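Local structure of pectinesterase 1 (Solanum lycopersicum, 1XG2) at residues A[219-224]-A[246-251]. The protein hydrolyses the methyl esters of pectin in the plant cell wall, releasing methanol and leaving de-esterified polygalacturonate, through its C-terminal pectinesterase domain. Sequence-based numbering, arbitrary orientation.
Sequences LGRPWK and AEWDGD
The indole of Trp-248 packs against Trp-223 and the aliphatic chain and guanidinium of Arg-221. CA of Trp-223 sits over one face of the Trp-248 six-membered ring, 3.8 Å from the centroid, a CH-pi contact. The two indoles point the same way, CD1 of Trp-223 lying 3.6 Å from CH2 of Trp-248 with the rings oblique at 40°. The Arg-221 chain, extended from CG to NE, runs past the rim of the Trp-248 six-membered ring, and CZ3 of Trp-248 lies over one guanidinium face, offset toward its rim, 3.4 Å from NE of Arg-221, with the two planes 52° apart. CG of Pro-222 packs on CB of Trp-248 at 4.0 Å.

Among polar contacts, the N-H of Ala-246 makes a nearly straight bond (171°) to O of Gly-220, 3.0 Å away, on strand 217-220 of the parallel beta-helix. Water 1 accepts from NH1 of Arg-221 and donates to O of Glu-247. NE of Arg-221 forms a salt bridge with Asp-153, the predicted nucleophile.

Trp-223 also packs on Asp-117 of the inhibitor chain. With Arg-221 and Trp-223 assigned to substrate binding by similarity, the arrangement is consistent with Trp-248 and the water bridge limiting the guanidinium's motion from the second shell.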
loop_
_atom_site.group_PDB
_atom_site.type_symbol
_atom_site.label_atom_id
_atom_site.label_comp_id
_atom_site.label_asym_id
_atom_site.label_seq_id
_atom_site.Cartn_x
_atom_site.Cartn_y
_atom_site.Cartn_z
ATOM N N LEU A 219 -1.401 18.078 0.822
ATOM C CA LEU A 219 -2.042 16.898 0.258
ATOM C C LEU A 219 -1.078 15.728 0.109
ATOM O O LEU A 219 -1.478 14.570 0.237
ATOM C CB LEU A 219 -2.680 17.239 -1.090
ATOM C CG LEU A 219 -3.824 18.249 -1.024
ATOM C CD1 LEU A 219 -4.222 18.711 -2.445
ATOM C CD2 LEU A 219 -5.021 17.681 -0.266
ATOM N N GLY A 220 0.183 16.021 -0.184
ATOM C CA GLY A 220 1.195 14.989 -0.255
ATOM C C GLY A 220 2.600 15.499 -0.497
ATOM O O GLY A 220 2.810 16.687 -0.781
ATOM N N ARG A 221 3.554 14.589 -0.342
ATOM C CA ARG A 221 4.937 14.789 -0.737
ATOM C C ARG A 221 5.460 13.485 -1.353
ATOM O O ARG A 221 4.989 12.398 -1.000
ATOM C CB ARG A 221 5.800 15.245 0.449
ATOM C CG ARG A 221 5.817 14.325 1.662
ATOM C CD ARG A 221 6.710 14.837 2.781
ATOM N NE ARG A 221 6.876 13.877 3.856
ATOM C CZ ARG A 221 7.867 13.913 4.744
ATOM N NH1 ARG A 221 8.796 14.874 4.709
ATOM N NH2 ARG A 221 7.946 12.978 5.667
ATOM N N PRO A 222 6.366 13.598 -2.326
ATOM C CA PRO A 222 6.843 12.432 -3.091
ATOM C C PRO A 222 7.911 11.590 -2.416
ATOM O O PRO A 222 9.107 11.806 -2.597
ATOM C CB PRO A 222 7.345 13.062 -4.393
ATOM C CG PRO A 222 7.799 14.446 -3.983
ATOM C CD PRO A 222 6.895 14.866 -2.862
ATOM N N TRP A 223 7.458 10.607 -1.644
ATOM C CA TRP A 223 8.338 9.667 -0.957
ATOM C C TRP A 223 9.238 8.996 -1.983
ATOM O O TRP A 223 10.444 8.828 -1.746
ATOM C CB TRP A 223 7.495 8.628 -0.202
ATOM C CG TRP A 223 8.227 7.544 0.536
ATOM C CD1 TRP A 223 9.512 7.566 0.977
ATOM C CD2 TRP A 223 7.688 6.272 0.942
ATOM N NE1 TRP A 223 9.814 6.389 1.615
ATOM C CE2 TRP A 223 8.707 5.578 1.616
ATOM C CE3 TRP A 223 6.448 5.649 0.791
ATOM C CZ2 TRP A 223 8.530 4.292 2.134
ATOM C CZ3 TRP A 223 6.266 4.373 1.306
ATOM C CH2 TRP A 223 7.296 3.705 1.972
ATOM N N LYS A 224 8.659 8.637 -3.129
ATOM C CA LYS A 224 9.419 7.976 -4.191
ATOM C C LYS A 224 9.279 8.704 -5.506
ATOM O O LYS A 224 8.421 9.573 -5.662
ATOM C CB LYS A 224 9.017 6.505 -4.327
ATOM C CG LYS A 224 9.200 5.699 -3.044
ATOM C CD LYS A 224 10.690 5.473 -2.745
ATOM C CE LYS A 224 10.920 4.926 -1.362
ATOM N NZ LYS A 224 10.898 3.454 -1.360
ATOM N N ALA A 246 4.067 19.346 -1.066
ATOM C CA ALA A 246 5.368 19.675 -0.495
ATOM C C ALA A 246 6.483 18.833 -1.081
ATOM O O ALA A 246 6.294 17.677 -1.477
ATOM C CB ALA A 246 5.339 19.500 1.014
ATOM N N GLU A 247 7.666 19.429 -1.113
ATOM C CA GLU A 247 8.868 18.727 -1.491
ATOM C C GLU A 247 9.169 17.615 -0.490
ATOM O O GLU A 247 8.859 17.735 0.706
ATOM C CB GLU A 247 10.036 19.719 -1.538
ATOM C CG GLU A 247 9.892 20.763 -2.641
ATOM C CD GLU A 247 11.018 21.796 -2.630
ATOM O OE1 GLU A 247 11.875 21.730 -1.733
ATOM O OE2 GLU A 247 11.030 22.668 -3.526
ATOM N N TRP A 248 9.770 16.541 -0.987
ATOM C CA TRP A 248 10.349 15.516 -0.144
ATOM C C TRP A 248 11.777 15.913 0.227
ATOM O O TRP A 248 12.145 15.907 1.396
ATOM C CB TRP A 248 10.366 14.166 -0.865
ATOM C CG TRP A 248 10.968 13.060 -0.053
ATOM C CD1 TRP A 248 12.238 12.571 -0.146
ATOM C CD2 TRP A 248 10.320 12.295 0.973
ATOM N NE1 TRP A 248 12.421 11.550 0.756
ATOM C CE2 TRP A 248 11.259 11.367 1.461
ATOM C CE3 TRP A 248 9.032 12.296 1.522
ATOM C CZ2 TRP A 248 10.966 10.471 2.476
ATOM C CZ3 TRP A 248 8.737 11.408 2.532
ATOM C CH2 TRP A 248 9.697 10.497 2.992
ATOM N N ASP A 249 12.580 16.210 -0.793
ATOM C CA ASP A 249 13.981 16.575 -0.616
ATOM C C ASP A 249 14.409 17.430 -1.798
ATOM O O ASP A 249 14.836 16.910 -2.840
ATOM C CB ASP A 249 14.837 15.309 -0.537
ATOM C CG ASP A 249 16.303 15.604 -0.237
ATOM O OD1 ASP A 249 17.135 14.681 -0.355
ATOM O OD2 ASP A 249 16.706 16.724 0.131
ATOM N N GLY A 250 14.273 18.741 -1.647
ATOM C CA GLY A 250 14.551 19.659 -2.733
ATOM C C GLY A 250 13.759 19.318 -3.980
ATOM O O GLY A 250 12.529 19.161 -3.930
ATOM N N ASP A 251 14.463 19.161 -5.096
ATOM C CA ASP A 251 13.813 18.914 -6.375
ATOM C C ASP A 251 13.622 17.418 -6.730
ATOM O O ASP A 251 13.242 17.093 -7.850
ATOM C CB ASP A 251 14.548 19.666 -7.498
ATOM C CG ASP A 251 15.923 19.086 -7.822
ATOM O OD1 ASP A 251 16.339 18.055 -7.229
ATOM O OD2 ASP A 251 16.662 19.622 -8.679
HETATM O O HOH W 1 9.081 17.541 3.323
#